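Local coordinates for conserved hypothetical secreted protein (Helicobacter pylori, PDB 4RNZ) that helps determine cell shape and is probably a zinc-dependent M23-family endopeptidase that trims peptidoglycan, at residues G221-A226 with H299-V304. Numbering follows the deposited sequence.
Sequences GVDYAA and HLHFGV. With ZN (zinc ion), chain B.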
loop_
_atom_site.group_PDB
_atom_site.type_symbol
_atom_site.label_atom_id
_atom_site.label_comp_id
_atom_site.label_asym_id
_atom_site.label_seq_id
_atom_site.Cartn_x
_atom_site.Cartn_y
_atom_site.Cartn_z
ATOM N N GLY A 221 -9.016 7.129 3.975
ATOM C CA GLY A 221 -8.729 7.275 5.400
ATOM C C GLY A 221 -10.049 7.293 6.134
ATOM O O GLY A 221 -11.079 6.991 5.569
ATOM N N VAL A 222 -9.995 7.601 7.419
ATOM C CA VAL A 222 -11.189 7.746 8.248
ATOM C C VAL A 222 -11.163 9.184 8.720
ATOM O O VAL A 222 -10.132 9.661 9.183
ATOM C CB VAL A 222 -11.154 6.822 9.477
ATOM C CG1 VAL A 222 -12.377 7.065 10.363
ATOM C CG2 VAL A 222 -11.079 5.378 9.048
ATOM N N ASP A 223 -12.285 9.873 8.571
ATOM C CA ASP A 223 -12.440 11.224 9.103
ATOM C C ASP A 223 -13.121 11.121 10.455
ATOM O O ASP A 223 -14.239 10.611 10.571
ATOM C CB ASP A 223 -13.251 12.109 8.153
ATOM C CG ASP A 223 -12.476 12.481 6.910
ATOM O OD1 ASP A 223 -11.252 12.268 6.877
ATOM O OD2 ASP A 223 -13.081 12.989 5.957
ATOM N N TYR A 224 -12.409 11.578 11.478
ATOM C CA TYR A 224 -12.900 11.526 12.851
ATOM C C TYR A 224 -13.289 12.935 13.209
ATOM O O TYR A 224 -12.420 13.805 13.267
ATOM C CB TYR A 224 -11.805 11.100 13.813
ATOM C CG TYR A 224 -11.368 9.644 13.782
ATOM C CD1 TYR A 224 -12.179 8.623 14.281
ATOM C CD2 TYR A 224 -10.095 9.296 13.312
ATOM C CE1 TYR A 224 -11.752 7.308 14.279
ATOM C CE2 TYR A 224 -9.665 7.994 13.317
ATOM C CZ TYR A 224 -10.489 7.001 13.806
ATOM O OH TYR A 224 -10.032 5.703 13.797
ATOM N N ALA A 225 -14.579 13.180 13.396
ATOM C CA ALA A 225 -15.027 14.498 13.865
ATOM C C ALA A 225 -14.574 14.658 15.314
ATOM O O ALA A 225 -14.797 13.785 16.141
ATOM C CB ALA A 225 -16.540 14.638 13.747
ATOM N N ALA A 226 -13.875 15.742 15.595
ATOM C CA ALA A 226 -13.418 16.025 16.936
ATOM C C ALA A 226 -13.327 17.511 17.149
ATOM O O ALA A 226 -13.245 18.274 16.206
ATOM C CB ALA A 226 -12.064 15.410 17.164
ATOM N N HIS A 299 -11.777 18.036 12.049
ATOM C CA HIS A 299 -11.653 16.571 12.055
ATOM C C HIS A 299 -10.201 16.144 11.870
ATOM O O HIS A 299 -9.372 16.905 11.394
ATOM C CB HIS A 299 -12.539 15.930 10.959
ATOM C CG HIS A 299 -12.107 16.248 9.558
ATOM N ND1 HIS A 299 -12.248 17.501 9.004
ATOM C CD2 HIS A 299 -11.534 15.476 8.598
ATOM C CE1 HIS A 299 -11.777 17.492 7.766
ATOM N NE2 HIS A 299 -11.340 16.274 7.495
ATOM N N LEU A 300 -9.898 14.931 12.299
ATOM C CA LEU A 300 -8.628 14.271 11.990
ATOM C C LEU A 300 -8.896 13.350 10.805
ATOM O O LEU A 300 -9.784 12.509 10.867
ATOM C CB LEU A 300 -8.148 13.445 13.180
ATOM C CG LEU A 300 -6.995 12.479 12.883
ATOM C CD1 LEU A 300 -5.756 13.276 12.508
ATOM C CD2 LEU A 300 -6.768 11.585 14.070
ATOM N N HIS A 301 -8.129 13.506 9.737
ATOM C CA HIS A 301 -8.108 12.501 8.689
ATOM C C HIS A 301 -6.993 11.513 9.063
ATOM O O HIS A 301 -5.836 11.918 9.182
ATOM C CB HIS A 301 -7.857 13.133 7.323
ATOM C CG HIS A 301 -7.610 12.128 6.245
ATOM N ND1 HIS A 301 -8.575 11.775 5.337
ATOM C CD2 HIS A 301 -6.532 11.363 5.968
ATOM C CE1 HIS A 301 -8.099 10.840 4.531
ATOM N NE2 HIS A 301 -6.857 10.573 4.893
ATOM N N PHE A 302 -7.356 10.242 9.260
ATOM C CA PHE A 302 -6.432 9.180 9.656
ATOM C C PHE A 302 -6.331 8.177 8.527
ATOM O O PHE A 302 -7.314 7.526 8.183
ATOM C CB PHE A 302 -6.895 8.488 10.954
ATOM C CG PHE A 302 -6.009 7.326 11.421
ATOM C CD1 PHE A 302 -4.625 7.436 11.473
ATOM C CD2 PHE A 302 -6.580 6.125 11.804
ATOM C CE1 PHE A 302 -3.831 6.383 11.907
ATOM C CE2 PHE A 302 -5.801 5.077 12.248
ATOM C CZ PHE A 302 -4.418 5.197 12.283
ATOM N N GLY A 303 -5.148 8.092 7.931
ATOM C CA GLY A 303 -4.910 7.202 6.801
ATOM C C GLY A 303 -3.880 6.120 7.081
ATOM O O GLY A 303 -2.901 6.353 7.791
ATOM N N VAL A 304 -4.112 4.934 6.522
ATOM C CA VAL A 304 -3.180 3.847 6.631
ATOM C C VAL A 304 -2.930 3.270 5.243
ATOM O O VAL A 304 -3.874 3.041 4.493
ATOM C CB VAL A 304 -3.658 2.753 7.595
ATOM C CG1 VAL A 304 -2.638 1.612 7.660
ATOM C CG2 VAL A 304 -3.872 3.345 8.995
HETATM ZN ZN ZN B . -10.530 12.167 5.042
#
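The zinc ion is gripped from both strands at once: D223 OD1 and H301 ND1 each lie 2.0 Å from the metal. These two donor atoms are 3.1 Å apart, a closeness explained by the shared metal, and the carboxylate and imidazole planes are turned 62° against each other. Coordination by D223 is effectively through one oxygen, since D223 OD2 stays 2.8 Å from the zinc ion. On H301, CG stands anti to the backbone N (chi1 171°), placing the ring beside the metal; its turn about CB-CG then presents ND1. E34 and H219 complete the site.

The antiparallel pairing brings the two ligands side by side: D223 faces H301 as a non-hydrogen-bonded pair, framed by the hydrogen-bonded pairs V222 with F302 and Y224 with L300. Each of those forms two backbone bonds, the straightest running from Y224 N to L300 O (2.9 Å, 173° at the hydrogen).

On the metal-bearing face, H299 lies alongside D223, its CD2 3.6 Å from D223 CG. H299 NE2 has a weak hydrogen bond to the zinc ligand E34, making H299 a second-shell neighbour of the metal. The opposite face, with V222, Y224, L300 and F302, is largely hydrophobic: the Y224 ring meets F302 CB edge-on through CE2 at 3.7 Å, while V222 CG1 sits over the centre of one ring face. Strands 199-202 and 260-267 flank the pair within the same sheet.

Here H301 is the second histidine of an HxH motif whose first is H299, and with H219 and D223 it forms the zinc-binding arrangement characteristic of M23 (LytM-type) metallopeptidases, built on an antiparallel β-sheet.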